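Local coordinates for protein putative cathepsin d (Ixodes ricinus, PDB 5N7Q) that probably cleaves proteins as an aspartic endopeptidase of the pepsin-like A1 family and binds the inhibitor pepstatin A, at residues 46-51 and 60-65; 128-133 and 326-331; 244-249 and 266-271. All blocks are in the same frame, centred on the assembly; numbering follows the deposited sequence.

Contact 1 (46-51 and 60-65); sequences SSKCTT and YDSSKS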
loop_
_atom_site.group_PDB
_atom_site.type_symbol
_atom_site.label_atom_id
_atom_site.label_comp_id
_atom_site.label_asym_id
_atom_site.label_seq_id
_atom_site.Cartn_x
_atom_site.Cartn_y
_atom_site.Cartn_z
ATOM N N SER A 46 -14.466 -1.986 -16.354
ATOM C CA SER A 46 -15.834 -1.711 -16.841
ATOM C C SER A 46 -16.418 -2.882 -17.641
ATOM O O SER A 46 -15.704 -3.497 -18.414
ATOM C CB SER A 46 -15.777 -0.522 -17.780
ATOM O OG SER A 46 -17.062 -0.109 -18.148
ATOM N N SER A 47 -17.720 -3.111 -17.548
ATOM C CA SER A 47 -18.407 -4.015 -18.482
ATOM C C SER A 47 -18.369 -3.494 -19.925
ATOM O O SER A 47 -18.608 -4.264 -20.844
ATOM C CB SER A 47 -19.852 -4.216 -18.094
ATOM O OG SER A 47 -20.573 -3.008 -18.063
ATOM N N LYS A 48 -18.077 -2.208 -20.112
ATOM C CA LYS A 48 -17.907 -1.632 -21.465
ATOM C C LYS A 48 -16.555 -2.024 -22.094
ATOM O O LYS A 48 -16.285 -1.682 -23.242
ATOM C CB LYS A 48 -17.993 -0.110 -21.407
ATOM C CG LYS A 48 -19.382 0.494 -21.281
ATOM C CD LYS A 48 -20.180 0.000 -20.111
ATOM C CE LYS A 48 -21.559 0.653 -20.040
ATOM N NZ LYS A 48 -22.333 -0.064 -18.998
ATOM N N CYS A 49 -15.711 -2.724 -21.336
ATOM C CA CYS A 49 -14.361 -3.130 -21.759
ATOM C C CYS A 49 -14.388 -4.621 -22.060
ATOM O O CYS A 49 -14.868 -5.397 -21.247
ATOM C CB CYS A 49 -13.387 -2.809 -20.612
ATOM S SG CYS A 49 -11.712 -3.409 -20.844
ATOM N N THR A 50 -13.872 -5.016 -23.223
ATOM C CA THR A 50 -13.851 -6.433 -23.645
ATOM C C THR A 50 -12.435 -6.908 -23.993
ATOM O O THR A 50 -12.271 -7.873 -24.738
ATOM C CB THR A 50 -14.778 -6.645 -24.860
ATOM O OG1 THR A 50 -14.330 -5.802 -25.940
ATOM C CG2 THR A 50 -16.227 -6.317 -24.482
ATOM N N THR A 51 -11.415 -6.244 -23.448
ATOM C CA THR A 51 -10.030 -6.677 -23.602
ATOM C C THR A 51 -9.805 -7.991 -22.846
ATOM O O THR A 51 -10.606 -8.377 -21.978
ATOM C CB THR A 51 -9.039 -5.646 -23.037
ATOM O OG1 THR A 51 -9.263 -5.486 -21.625
ATOM C CG2 THR A 51 -9.149 -4.285 -23.724
ATOM N N TYR A 60 -17.643 -4.130 -13.603
ATOM C CA TYR A 60 -18.782 -3.355 -13.094
ATOM C C TYR A 60 -19.725 -3.069 -14.254
ATOM O O TYR A 60 -19.282 -2.503 -15.267
ATOM C CB TYR A 60 -18.282 -2.059 -12.508
ATOM C CG TYR A 60 -19.413 -1.099 -12.163
ATOM C CD1 TYR A 60 -20.320 -1.395 -11.178
ATOM C CD2 TYR A 60 -19.574 0.092 -12.847
ATOM C CE1 TYR A 60 -21.367 -0.532 -10.869
ATOM C CE2 TYR A 60 -20.575 0.982 -12.523
ATOM C CZ TYR A 60 -21.484 0.674 -11.543
ATOM O OH TYR A 60 -22.502 1.564 -11.251
ATOM N N ASP A 61 -21.006 -3.454 -14.088
ATOM C CA ASP A 61 -22.035 -3.186 -15.101
ATOM C C ASP A 61 -23.061 -2.203 -14.518
ATOM O O ASP A 61 -23.953 -2.577 -13.801
ATOM C CB ASP A 61 -22.714 -4.470 -15.547
ATOM C CG ASP A 61 -23.648 -4.245 -16.721
ATOM O OD1 ASP A 61 -23.989 -3.082 -17.017
ATOM O OD2 ASP A 61 -24.061 -5.246 -17.351
ATOM N N SER A 62 -22.905 -0.935 -14.857
ATOM C CA SER A 62 -23.822 0.104 -14.394
ATOM C C SER A 62 -25.289 -0.179 -14.710
ATOM O O SER A 62 -26.167 0.220 -13.955
ATOM C CB SER A 62 -23.413 1.438 -15.013
ATOM O OG SER A 62 -23.452 1.378 -16.424
ATOM N N SER A 63 -25.523 -0.864 -15.830
ATOM C CA SER A 63 -26.881 -1.068 -16.306
ATOM C C SER A 63 -27.679 -2.035 -15.459
ATOM O O SER A 63 -28.897 -2.084 -15.595
ATOM C CB SER A 63 -26.873 -1.542 -17.774
ATOM O OG SER A 63 -26.549 -2.923 -17.901
ATOM N N LYS A 64 -27.014 -2.767 -14.570
ATOM C CA LYS A 64 -27.654 -3.722 -13.667
ATOM C C LYS A 64 -27.791 -3.157 -12.263
ATOM O O LYS A 64 -28.266 -3.848 -11.381
ATOM C CB LYS A 64 -26.837 -5.017 -13.617
ATOM C CG LYS A 64 -26.554 -5.656 -14.970
ATOM C CD LYS A 64 -27.821 -6.015 -15.727
ATOM C CE LYS A 64 -27.481 -6.792 -17.003
ATOM N NZ LYS A 64 -28.695 -7.072 -17.824
ATOM N N SER A 65 -27.344 -1.917 -12.049
ATOM C CA SER A 65 -27.426 -1.275 -10.746
ATOM C C SER A 65 -28.463 -0.151 -10.706
ATOM O O SER A 65 -28.337 0.839 -11.415
ATOM C CB SER A 65 -26.056 -0.702 -10.336
ATOM O OG SER A 65 -26.198 -0.030 -9.103
HETATM O O HOH W 1 -20.720 -0.320 -16.619
#
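Lys48 and the Tyr60–Ser62 backbone meet through one shared water, bound by three groups. The water accepts from Lys48 NZ and from Ser62 N and donates to Tyr60 O, each 2.9 Å away, so a single molecule ties the lysine to the start of the short 3-10 segment 62-64. Tyr60 O also receives Ser47 N at 2.8 Å, and this bond accompanies the single beta bridge between Ser46 and Tyr60. Lys48 turns at chi2 (56°), which sets CD, and runs on extended. Its NZ then donates to Ser62 OG at 3.2 Å. The ammonium also makes a long salt bridge, with Lys48 NZ 4.0 Å from Asp61 OD1, the two side chains crossing at about a right angle. That carboxylate oxygen is already engaged: Ser63 OG (2.7 Å) and Ser63 N reach Asp61 OD1 from the same face of its plane, the second bond forming an Asx turn. Beside it, Ser47 OG lies against Asp61 CA at 3.3 Å. Segment 46-51 is shaped by a type I turn from Ser46 to Cys49 and by an ST turn in which Ser46 OG accepts from Lys48 N; Ser46 OG is also bonded to Glu107, while Tyr60 OH is held by Asp91. The Ser47–Tyr60 bond, the Lys48 contacts and the water join the two ends of the excursion that carries helix 52-55 and the Cys49–Cys54 disulfide, the small disulfide loop characteristic of the N-terminal lobe in pepsin-like aspartic peptidases.

Contact 2 (128-133 and 326-331); sequences AYPSIA and FDRDQD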
loop_
_atom_site.group_PDB
_atom_site.type_symbol
_atom_site.label_atom_id
_atom_site.label_comp_id
_atom_site.label_asym_id
_atom_site.label_seq_id
_atom_site.Cartn_x
_atom_site.Cartn_y
_atom_site.Cartn_z
ATOM N N ALA A 128 -5.324 7.446 0.321
ATOM C CA ALA A 128 -4.524 8.663 0.513
ATOM C C ALA A 128 -5.439 9.865 0.681
ATOM O O ALA A 128 -6.666 9.747 0.669
ATOM C CB ALA A 128 -3.564 8.856 -0.645
ATOM N N TYR A 129 -4.845 11.025 0.897
ATOM C CA TYR A 129 -5.608 12.253 1.079
ATOM C C TYR A 129 -6.309 12.664 -0.212
ATOM O O TYR A 129 -5.820 12.409 -1.306
ATOM C CB TYR A 129 -4.695 13.381 1.531
ATOM C CG TYR A 129 -4.327 13.321 3.017
ATOM C CD1 TYR A 129 -5.129 13.966 3.972
ATOM C CD2 TYR A 129 -3.183 12.661 3.447
ATOM C CE1 TYR A 129 -4.788 13.920 5.340
ATOM C CE2 TYR A 129 -2.838 12.615 4.787
ATOM C CZ TYR A 129 -3.636 13.280 5.720
ATOM O OH TYR A 129 -3.268 13.243 7.075
ATOM N N PRO A 130 -7.426 13.379 -0.088
ATOM C CA PRO A 130 -8.178 13.725 -1.294
ATOM C C PRO A 130 -7.490 14.762 -2.166
ATOM O O PRO A 130 -7.864 14.908 -3.337
ATOM C CB PRO A 130 -9.488 14.298 -0.733
ATOM C CG PRO A 130 -9.126 14.761 0.681
ATOM C CD PRO A 130 -8.160 13.732 1.140
ATOM N N SER A 131 -6.528 15.502 -1.614
ATOM C CA SER A 131 -5.762 16.459 -2.389
ATOM C C SER A 131 -5.131 15.832 -3.641
ATOM O O SER A 131 -4.951 16.537 -4.633
ATOM C CB SER A 131 -4.680 17.069 -1.520
ATOM O OG SER A 131 -3.795 16.037 -1.064
ATOM N N ILE A 132 -4.816 14.538 -3.624
ATOM C CA ILE A 132 -4.178 13.892 -4.793
ATOM C C ILE A 132 -5.131 13.018 -5.619
ATOM O O ILE A 132 -4.686 12.349 -6.532
ATOM C CB ILE A 132 -2.897 13.109 -4.411
ATOM C CG1 ILE A 132 -3.216 11.924 -3.511
ATOM C CG2 ILE A 132 -1.914 14.046 -3.725
ATOM C CD1 ILE A 132 -2.075 10.942 -3.356
ATOM N N ALA A 133 -6.425 13.061 -5.316
ATOM C CA ALA A 133 -7.404 12.308 -6.116
ATOM C C ALA A 133 -7.499 12.877 -7.533
ATOM O O ALA A 133 -7.778 14.068 -7.719
ATOM C CB ALA A 133 -8.762 12.338 -5.460
ATOM N N PHE A 326 -3.544 5.151 10.560
ATOM C CA PHE A 326 -3.667 6.293 9.659
ATOM C C PHE A 326 -4.805 7.162 10.233
ATOM O O PHE A 326 -5.975 6.794 10.152
ATOM C CB PHE A 326 -3.991 5.809 8.254
ATOM C CG PHE A 326 -2.917 4.976 7.629
ATOM C CD1 PHE A 326 -2.849 3.593 7.876
ATOM C CD2 PHE A 326 -2.008 5.558 6.771
ATOM C CE1 PHE A 326 -1.838 2.834 7.288
ATOM C CE2 PHE A 326 -1.002 4.799 6.185
ATOM C CZ PHE A 326 -0.937 3.431 6.432
ATOM N N ASP A 327 -4.442 8.301 10.820
ATOM C CA ASP A 327 -5.363 9.112 11.631
ATOM C C ASP A 327 -5.686 10.423 10.928
ATOM O O ASP A 327 -4.835 11.317 10.853
ATOM C CB ASP A 327 -4.699 9.322 13.004
ATOM C CG ASP A 327 -5.509 10.157 13.982
ATOM O OD1 ASP A 327 -6.416 10.894 13.550
ATOM O OD2 ASP A 327 -5.182 10.034 15.204
ATOM N N ARG A 328 -6.926 10.537 10.452
ATOM C CA ARG A 328 -7.383 11.739 9.757
ATOM C C ARG A 328 -7.926 12.769 10.730
ATOM O O ARG A 328 -8.064 13.934 10.355
ATOM C CB ARG A 328 -8.467 11.427 8.693
ATOM C CG ARG A 328 -7.896 10.701 7.483
ATOM C CD ARG A 328 -7.065 11.614 6.572
ATOM N NE ARG A 328 -7.898 12.697 6.044
ATOM C CZ ARG A 328 -8.652 12.618 4.950
ATOM N NH1 ARG A 328 -8.685 11.501 4.236
ATOM N NH2 ARG A 328 -9.432 13.641 4.594
ATOM N N ASP A 329 -8.210 12.406 11.982
ATOM C CA ASP A 329 -8.653 13.425 12.966
ATOM C C ASP A 329 -7.507 14.355 13.350
ATOM O O ASP A 329 -7.690 15.557 13.540
ATOM C CB ASP A 329 -9.200 12.748 14.217
ATOM C CG ASP A 329 -10.602 12.205 13.997
ATOM O OD1 ASP A 329 -11.398 12.913 13.326
ATOM O OD2 ASP A 329 -10.883 11.099 14.504
ATOM N N GLN A 330 -6.306 13.796 13.443
ATOM C CA GLN A 330 -5.135 14.568 13.871
ATOM C C GLN A 330 -4.023 14.659 12.817
ATOM O O GLN A 330 -2.999 15.286 13.079
ATOM C CB GLN A 330 -4.554 14.011 15.160
ATOM C CG GLN A 330 -5.545 14.012 16.307
ATOM C CD GLN A 330 -4.878 13.806 17.638
ATOM O OE1 GLN A 330 -3.948 14.539 18.000
ATOM N NE2 GLN A 330 -5.352 12.833 18.390
ATOM N N ASP A 331 -4.252 14.110 11.622
ATOM C CA ASP A 331 -3.265 14.099 10.539
ATOM C C ASP A 331 -1.907 13.569 11.040
ATOM O O ASP A 331 -0.903 14.274 11.082
ATOM C CB ASP A 331 -3.117 15.510 9.928
ATOM C CG ASP A 331 -4.308 15.889 9.041
ATOM O OD1 ASP A 331 -4.885 14.999 8.369
ATOM O OD2 ASP A 331 -4.713 17.079 9.017
#
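Tyr129, Arg328 and Asp331 form a mixed contact, part flat-group packing and part hydrogen bond, where the loop following strand 123-126 meets the turn between strands 322-327 and 332-337. The phenol donates from Tyr129 OH to Asp331 OD1 over 2.7 Å, arriving from above the carboxylate plane, while that same oxygen lies at the edge of the tyrosine ring, in its plane. Asp331 has a second polar partner, since OD2 pairs with Lys194. Arg328 runs alongside the ring in the opposing direction. Its bends at chi2 (-74°) and chi3 (-61°) place CD and NE next to the phenol, and Arg328 NE comes to 3.4 Å from Tyr129 CE1. Tyr129 CD1 lies over one face of the guanidinium, toward its rim, with the two planes 41° apart. Strands 322-327 and 332-337 belong to the six-stranded interdomain sheet that underlies the cleft in pepsin-like enzymes, whereas strand 123-126 lies between strands 29-36 and 42-45 in the N-terminal lobe. The loop starts near the predicted catalytic centre: the side chain of Ala128 is about 7 Å from that of Asp36. At its far end Arg328 meets Pro130 tip to tip, with Arg328 NH2 3.7 Å from Pro130 CD, and NH1 forms a salt bridge to Asp142 of helix 140-146. Trp197, outside both segments, packs against both Tyr129 and Arg328. Within the turn, Asp327 OD1 accepts from Gln330 N at 2.9 Å in an Asx motif.

Contact 3 (244-249 and 266-271); sequences NQYLGG and SLPNVT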
loop_
_atom_site.group_PDB
_atom_site.type_symbol
_atom_site.label_atom_id
_atom_site.label_comp_id
_atom_site.label_asym_id
_atom_site.label_seq_id
_atom_site.Cartn_x
_atom_site.Cartn_y
_atom_site.Cartn_z
ATOM N N ASN A 244 22.393 -1.302 -0.315
ATOM C CA ASN A 244 22.590 -2.608 -0.938
ATOM C C ASN A 244 24.049 -3.034 -1.053
ATOM O O ASN A 244 24.337 -4.197 -0.821
ATOM C CB ASN A 244 21.848 -2.699 -2.272
ATOM C CG ASN A 244 20.384 -3.002 -2.070
ATOM O OD1 ASN A 244 20.043 -4.143 -1.716
ATOM N ND2 ASN A 244 19.530 -2.002 -2.201
ATOM N N GLN A 245 24.949 -2.097 -1.322
ATOM C CA GLN A 245 26.386 -2.412 -1.297
ATOM C C GLN A 245 26.825 -2.944 0.065
ATOM O O GLN A 245 27.545 -3.959 0.134
ATOM C CB GLN A 245 27.199 -1.174 -1.654
ATOM C CG GLN A 245 28.651 -1.551 -1.949
ATOM C CD GLN A 245 29.436 -0.367 -2.431
ATOM O OE1 GLN A 245 28.927 0.449 -3.214
ATOM N NE2 GLN A 245 30.676 -0.252 -1.977
ATOM N N TYR A 246 26.372 -2.296 1.142
ATOM C CA TYR A 246 26.694 -2.751 2.499
ATOM C C TYR A 246 26.144 -4.152 2.758
ATOM O O TYR A 246 26.764 -4.949 3.456
ATOM C CB TYR A 246 26.096 -1.763 3.503
ATOM C CG TYR A 246 26.527 -1.940 4.939
ATOM C CD1 TYR A 246 27.789 -1.519 5.356
ATOM C CD2 TYR A 246 25.662 -2.442 5.908
ATOM C CE1 TYR A 246 28.183 -1.635 6.673
ATOM C CE2 TYR A 246 26.054 -2.576 7.230
ATOM C CZ TYR A 246 27.322 -2.130 7.632
ATOM O OH TYR A 246 27.722 -2.243 8.957
ATOM N N LEU A 247 24.947 -4.437 2.222
ATOM C CA LEU A 247 24.296 -5.744 2.436
ATOM C C LEU A 247 24.778 -6.855 1.522
ATOM O O LEU A 247 24.431 -8.032 1.736
ATOM C CB LEU A 247 22.785 -5.598 2.303
ATOM C CG LEU A 247 22.090 -4.629 3.266
ATOM C CD1 LEU A 247 20.614 -4.553 2.919
ATOM C CD2 LEU A 247 22.256 -5.008 4.725
ATOM N N GLY A 248 25.534 -6.507 0.489
ATOM C CA GLY A 248 25.967 -7.496 -0.519
ATOM C C GLY A 248 24.938 -7.734 -1.618
ATOM O O GLY A 248 24.955 -8.766 -2.290
ATOM N N GLY A 249 24.011 -6.789 -1.797
ATOM C CA GLY A 249 23.067 -6.825 -2.905
ATOM C C GLY A 249 23.678 -6.377 -4.211
ATOM O O GLY A 249 24.420 -5.385 -4.243
ATOM N N SER A 266 23.689 -14.138 7.618
ATOM C CA SER A 266 24.721 -13.200 8.021
ATOM C C SER A 266 24.329 -11.727 7.824
ATOM O O SER A 266 25.096 -10.849 8.173
ATOM C CB SER A 266 26.023 -13.500 7.280
ATOM O OG SER A 266 26.530 -14.772 7.703
ATOM N N LEU A 267 23.155 -11.460 7.241
ATOM C CA LEU A 267 22.740 -10.084 6.941
ATOM C C LEU A 267 22.361 -9.312 8.203
ATOM O O LEU A 267 21.737 -9.844 9.090
ATOM C CB LEU A 267 21.561 -10.080 5.984
ATOM C CG LEU A 267 21.783 -10.531 4.555
ATOM C CD1 LEU A 267 20.440 -10.817 3.903
ATOM C CD2 LEU A 267 22.529 -9.499 3.750
ATOM N N PRO A 268 22.794 -8.064 8.311
ATOM C CA PRO A 268 22.443 -7.241 9.465
ATOM C C PRO A 268 21.036 -6.652 9.433
ATOM O O PRO A 268 20.426 -6.510 8.369
ATOM C CB PRO A 268 23.482 -6.115 9.389
ATOM C CG PRO A 268 23.686 -5.941 7.933
ATOM C CD PRO A 268 23.598 -7.312 7.326
ATOM N N ASN A 269 20.531 -6.296 10.603
ATOM C CA ASN A 269 19.283 -5.539 10.684
ATOM C C ASN A 269 19.456 -4.172 10.006
ATOM O O ASN A 269 20.577 -3.630 9.935
ATOM C CB ASN A 269 18.826 -5.371 12.142
ATOM C CG ASN A 269 18.461 -6.700 12.815
ATOM O OD1 ASN A 269 18.379 -7.738 12.185
ATOM N ND2 ASN A 269 18.276 -6.664 14.141
ATOM N N VAL A 270 18.345 -3.618 9.520
ATOM C CA VAL A 270 18.268 -2.242 9.021
ATOM C C VAL A 270 17.220 -1.507 9.848
ATOM O O VAL A 270 16.136 -2.023 10.072
ATOM C CB VAL A 270 17.924 -2.204 7.527
ATOM C CG1 VAL A 270 17.734 -0.798 7.003
ATOM C CG2 VAL A 270 19.015 -2.890 6.702
ATOM N N THR A 271 17.556 -0.307 10.315
ATOM C CA THR A 271 16.733 0.399 11.306
ATOM C C THR A 271 16.331 1.781 10.823
ATOM O O THR A 271 17.183 2.558 10.370
ATOM C CB THR A 271 17.503 0.507 12.619
ATOM O OG1 THR A 271 17.868 -0.802 13.064
ATOM C CG2 THR A 271 16.674 1.220 13.706
#
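Leu247, the last residue of helix 237-247, comes nearest to Leu267 on the chain leading into strand 270-274, their CA atoms 6.4 Å apart. The helix ends in a Schellman motif: Gly248 adopts positive phi (85°), and Gly249 N returns to Asn244 O at 2.8 Å while Gly248 N returns to Gln245 O. Leu247 carries most of the side-chain packing. With chi1 at -60° its CG stands anti to the carbonyl carbon, and the leucine and proline side chains cross obliquely, with Leu247 CD2 against CG (3.6 Å) and CD of Pro268. The same methyl meets Val270 CG2 at 4.3 Å. At the backbone, Leu267 CD2 lies 3.1 Å from Leu247 O and also approaches Leu247 CB. Tyr246 adds its CE2, 4.2 Å from Pro268 CG, while its hydroxyl is bonded to Ala213 O and Ser208 N. Ser206 of strand 198-206 and Tyr286 of helix 283-286 also touch Leu247. The contact between the segments is thus apolar packing, without hydrogen bonds; it depends on close side-chain fit rather than on bond direction, and the Tyr246 hydroxyl finds its partners outside the two segments.

How the contacts relate
Contacts 1 to 3 sample distinct parts of one bilobal chain. Contact 1 closes first along the sequence, at the margin of the N-terminal lobe; contact 2 then spans some 190 residues, and contact 3 forms within that span, on the C-terminal lobe. The centres of contacts 1 and 3 are about 48 Å apart, on opposite sides of the chain's centre; that of contact 2 is about 30 Å from the first and 34 Å from the third. None touches another. Contacts 1 and 3 are local, between segments 9 and 17 residues apart, and lie away from the predicted active-site aspartates; contact 2, near them, brings an N-lobe loop to the sheet joining the lobes.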